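Local coordinates for pheromone cOB1/lipoprotein, YaeC family (Enterococcus faecalis, PDB 4EF1) that probably binds methionine as the lipid-anchored substrate-binding protein of an uptake system, and is also a precursor of the sex pheromone cOB1, at residues S156-L164 against V173-Q183. Residues are numbered along the deposited sequence; the frame is centred on the assembly and turned at random.
With MSE (selenomethionine), chain C.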
# COMPACT_ATOMS: atom_id res chain seq x y z
N SER A 156 2.75 6.41 -14.95
CA SER A 156 2.04 7.33 -14.09
C SER A 156 2.25 7.18 -12.58
O SER A 156 2.50 6.09 -12.07
CB SER A 156 0.53 7.25 -14.41
OG SER A 156 0.30 7.76 -15.71
N ASP A 157 2.13 8.29 -11.87
CA ASP A 157 2.27 8.31 -10.42
C ASP A 157 1.14 7.54 -9.76
O ASP A 157 0.03 7.53 -10.25
CB ASP A 157 2.23 9.75 -9.84
CG ASP A 157 3.41 10.61 -10.30
OD1 ASP A 157 4.44 10.10 -10.77
OD2 ASP A 157 3.26 11.85 -10.19
N PRO A 158 1.43 6.88 -8.62
CA PRO A 158 0.42 6.20 -7.88
C PRO A 158 -0.85 7.02 -7.54
O PRO A 158 -1.96 6.48 -7.57
CB PRO A 158 1.15 5.82 -6.58
CG PRO A 158 2.55 5.61 -6.99
CD PRO A 158 2.79 6.63 -8.06
N ALA A 159 -0.68 8.30 -7.23
CA ALA A 159 -1.82 9.19 -6.93
C ALA A 159 -2.75 9.45 -8.14
O ALA A 159 -3.85 9.95 -7.96
CB ALA A 159 -1.32 10.51 -6.37
N ILE A 160 -2.34 9.13 -9.37
CA ILE A 160 -3.25 9.41 -10.50
C ILE A 160 -3.91 8.15 -11.09
O ILE A 160 -4.69 8.26 -12.03
CB ILE A 160 -2.61 10.28 -11.62
CG1 ILE A 160 -1.77 9.45 -12.60
CG2 ILE A 160 -1.86 11.50 -11.04
CD1 ILE A 160 -1.79 9.97 -14.02
N MSE A 161 -3.70 7.00 -10.48
CA MSE A 161 -4.21 5.74 -11.04
C MSE A 161 -5.74 5.74 -11.04
O MSE A 161 -6.33 5.19 -11.97
CB MSE A 161 -3.65 4.52 -10.32
CG MSE A 161 -2.12 4.47 -10.27
SE MSE A 161 -1.25 4.77 -11.94
CE MSE A 161 -2.02 3.28 -12.91
N THR A 162 -6.37 6.33 -10.02
CA THR A 162 -7.81 6.46 -10.02
C THR A 162 -8.34 7.33 -11.16
O THR A 162 -9.46 7.11 -11.66
CB THR A 162 -8.35 6.96 -8.66
OG1 THR A 162 -7.80 8.24 -8.33
CG2 THR A 162 -8.04 5.93 -7.53
N THR A 163 -7.56 8.32 -11.57
CA THR A 163 -7.93 9.14 -12.74
C THR A 163 -7.92 8.32 -14.03
O THR A 163 -8.85 8.41 -14.83
CB THR A 163 -7.01 10.37 -12.84
OG1 THR A 163 -7.12 11.08 -11.61
CG2 THR A 163 -7.37 11.29 -14.02
N LEU A 164 -6.86 7.55 -14.23
CA LEU A 164 -6.77 6.66 -15.39
C LEU A 164 -7.99 5.70 -15.46
O LEU A 164 -8.57 5.49 -16.52
CB LEU A 164 -5.46 5.89 -15.38
CG LEU A 164 -4.23 6.78 -15.66
CD1 LEU A 164 -2.95 6.02 -15.45
CD2 LEU A 164 -4.29 7.39 -17.04
N VAL A 173 -6.54 -1.10 -14.72
CA VAL A 173 -5.67 -0.20 -13.98
C VAL A 173 -5.39 -0.82 -12.58
O VAL A 173 -6.33 -1.20 -11.90
CB VAL A 173 -6.34 1.21 -13.83
CG1 VAL A 173 -5.42 2.23 -13.14
CG2 VAL A 173 -6.74 1.78 -15.21
N LEU A 174 -4.11 -0.96 -12.18
CA LEU A 174 -3.77 -1.34 -10.77
C LEU A 174 -3.83 -0.09 -9.87
O LEU A 174 -3.13 0.88 -10.14
CB LEU A 174 -2.36 -1.94 -10.70
CG LEU A 174 -1.96 -2.71 -9.41
CD1 LEU A 174 -2.60 -4.12 -9.38
CD2 LEU A 174 -0.45 -2.78 -9.31
N ILE A 175 -4.68 -0.09 -8.85
CA ILE A 175 -4.87 1.05 -7.97
C ILE A 175 -4.54 0.60 -6.55
O ILE A 175 -5.15 -0.35 -6.07
CB ILE A 175 -6.32 1.58 -7.99
CG1 ILE A 175 -6.80 1.89 -9.44
CG2 ILE A 175 -6.42 2.77 -7.06
CD1 ILE A 175 -8.24 2.33 -9.53
N ASN A 176 -3.58 1.25 -5.87
CA ASN A 176 -3.30 0.89 -4.47
C ASN A 176 -4.60 1.14 -3.68
O ASN A 176 -5.31 2.13 -3.90
CB ASN A 176 -2.14 1.72 -3.85
CG ASN A 176 -0.83 1.54 -4.58
OD1 ASN A 176 -0.54 2.29 -5.53
ND2 ASN A 176 0.01 0.63 -4.09
N SER A 177 -4.92 0.25 -2.76
CA SER A 177 -6.21 0.29 -2.05
C SER A 177 -6.48 1.55 -1.26
O SER A 177 -7.63 1.95 -1.16
CB SER A 177 -6.39 -0.93 -1.16
OG SER A 177 -6.37 -2.10 -1.94
N ASN A 178 -5.43 2.18 -0.74
CA ASN A 178 -5.59 3.45 -0.00
C ASN A 178 -6.27 4.49 -0.89
O ASN A 178 -7.24 5.14 -0.48
CB ASN A 178 -4.27 3.94 0.62
CG ASN A 178 -3.29 4.48 -0.37
OD1 ASN A 178 -2.59 3.73 -1.04
ND2 ASN A 178 -3.23 5.83 -0.49
N PHE A 179 -5.82 4.57 -2.13
CA PHE A 179 -6.42 5.49 -3.10
C PHE A 179 -7.81 5.02 -3.57
O PHE A 179 -8.74 5.83 -3.69
CB PHE A 179 -5.48 5.72 -4.29
CG PHE A 179 -4.18 6.35 -3.94
CD1 PHE A 179 -4.13 7.57 -3.31
CD2 PHE A 179 -2.98 5.73 -4.29
CE1 PHE A 179 -2.91 8.15 -2.99
CE2 PHE A 179 -1.77 6.31 -3.98
CZ PHE A 179 -1.73 7.52 -3.34
N ALA A 180 -7.94 3.72 -3.83
CA ALA A 180 -9.19 3.15 -4.33
C ALA A 180 -10.31 3.34 -3.32
O ALA A 180 -11.40 3.84 -3.65
CB ALA A 180 -9.01 1.67 -4.67
N VAL A 181 -10.02 2.98 -2.07
CA VAL A 181 -11.00 3.13 -0.97
C VAL A 181 -11.40 4.58 -0.76
O VAL A 181 -12.57 4.87 -0.62
CB VAL A 181 -10.50 2.46 0.31
CG1 VAL A 181 -11.37 2.87 1.51
CG2 VAL A 181 -10.54 0.93 0.08
N ASP A 182 -10.44 5.48 -0.81
CA ASP A 182 -10.76 6.90 -0.64
C ASP A 182 -11.70 7.43 -1.75
O ASP A 182 -12.51 8.31 -1.50
CB ASP A 182 -9.46 7.72 -0.56
CG ASP A 182 -9.65 9.08 0.10
OD1 ASP A 182 -10.72 9.39 0.67
OD2 ASP A 182 -8.70 9.85 0.06
N GLN A 183 -11.59 6.90 -2.96
CA GLN A 183 -12.47 7.28 -4.07
C GLN A 183 -13.76 6.45 -4.11
O GLN A 183 -14.50 6.52 -5.08
CB GLN A 183 -11.73 7.20 -5.43
CG GLN A 183 -10.58 8.17 -5.60
CD GLN A 183 -10.94 9.62 -5.27
OE1 GLN A 183 -10.37 10.21 -4.34
NE2 GLN A 183 -11.91 10.18 -5.98
N MSE C . -1.09 1.62 1.01
CA MSE C . -0.26 1.14 -0.17
C MSE C . -0.40 -0.36 -0.42
O MSE C . -0.37 -1.15 0.54
OXT MSE C . -0.46 -0.81 -1.60
CB MSE C . 1.21 1.53 -0.03
CG MSE C . 2.09 1.24 -1.26
SE MSE C . 3.95 1.51 -0.85
CE MSE C . 3.96 3.49 -0.63
O HOH W 1 -2.44 3.68 -7.07
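The ring of Phe179 lies against the turn at Pro158 and Ala159. Ala159 CA sits over one face in a CH-pi contact, 4.1 Å from the Phe179 ring centroid. Asn178 ND2 lies over the opposite face, so the ring is sandwiched between the turn and a pocket residue. Pro158 CB adds an apolar touch to Phe179 CE2 at 3.9 Å.

Thr162 enters methyl first. Thr162 CG2 meets Ile175 CG2 at 3.6 Å. A chi1 of 59° puts OG1 between the backbone N and the carbonyl carbon and leaves the methyl anti to the carbonyl carbon. The two side chains cross at about a right angle. Gln183 CG closes over the same threonine, 3.9 Å from Thr162 OG1. Deeper in, Met161, present as selenomethionine within the chain, bends at chi2 and chi3. The bend brings Met161 CE to Val173 CG1 at 3.6 Å, while Leu164 CB packs on the same valine branch.

A water joins the backbones beside this apolar patch. It donates to Pro158 O and to Asn176 OD1 (2.8 Å), and accepts from Asn176 N. The water thus holds one end of the Asn176 amide. At the other end, Asn176 ND2 donates to OXT of the free selenomethionine ligand (2.9 Å, 165°) and is also hydrogen-bonded to Asp113 OD2. Asn178 OD1 takes a weak bond from the ligand amino group and a bond from Tyr41.

In this periplasmic-binding-protein fold, helix 161-166 and strand 172-175 belong to the lobe of the five-stranded sheet, the strand lying between 104-108 and 87-89. Helix 177-182 starts at the ligand and reaches across to helix 12-28.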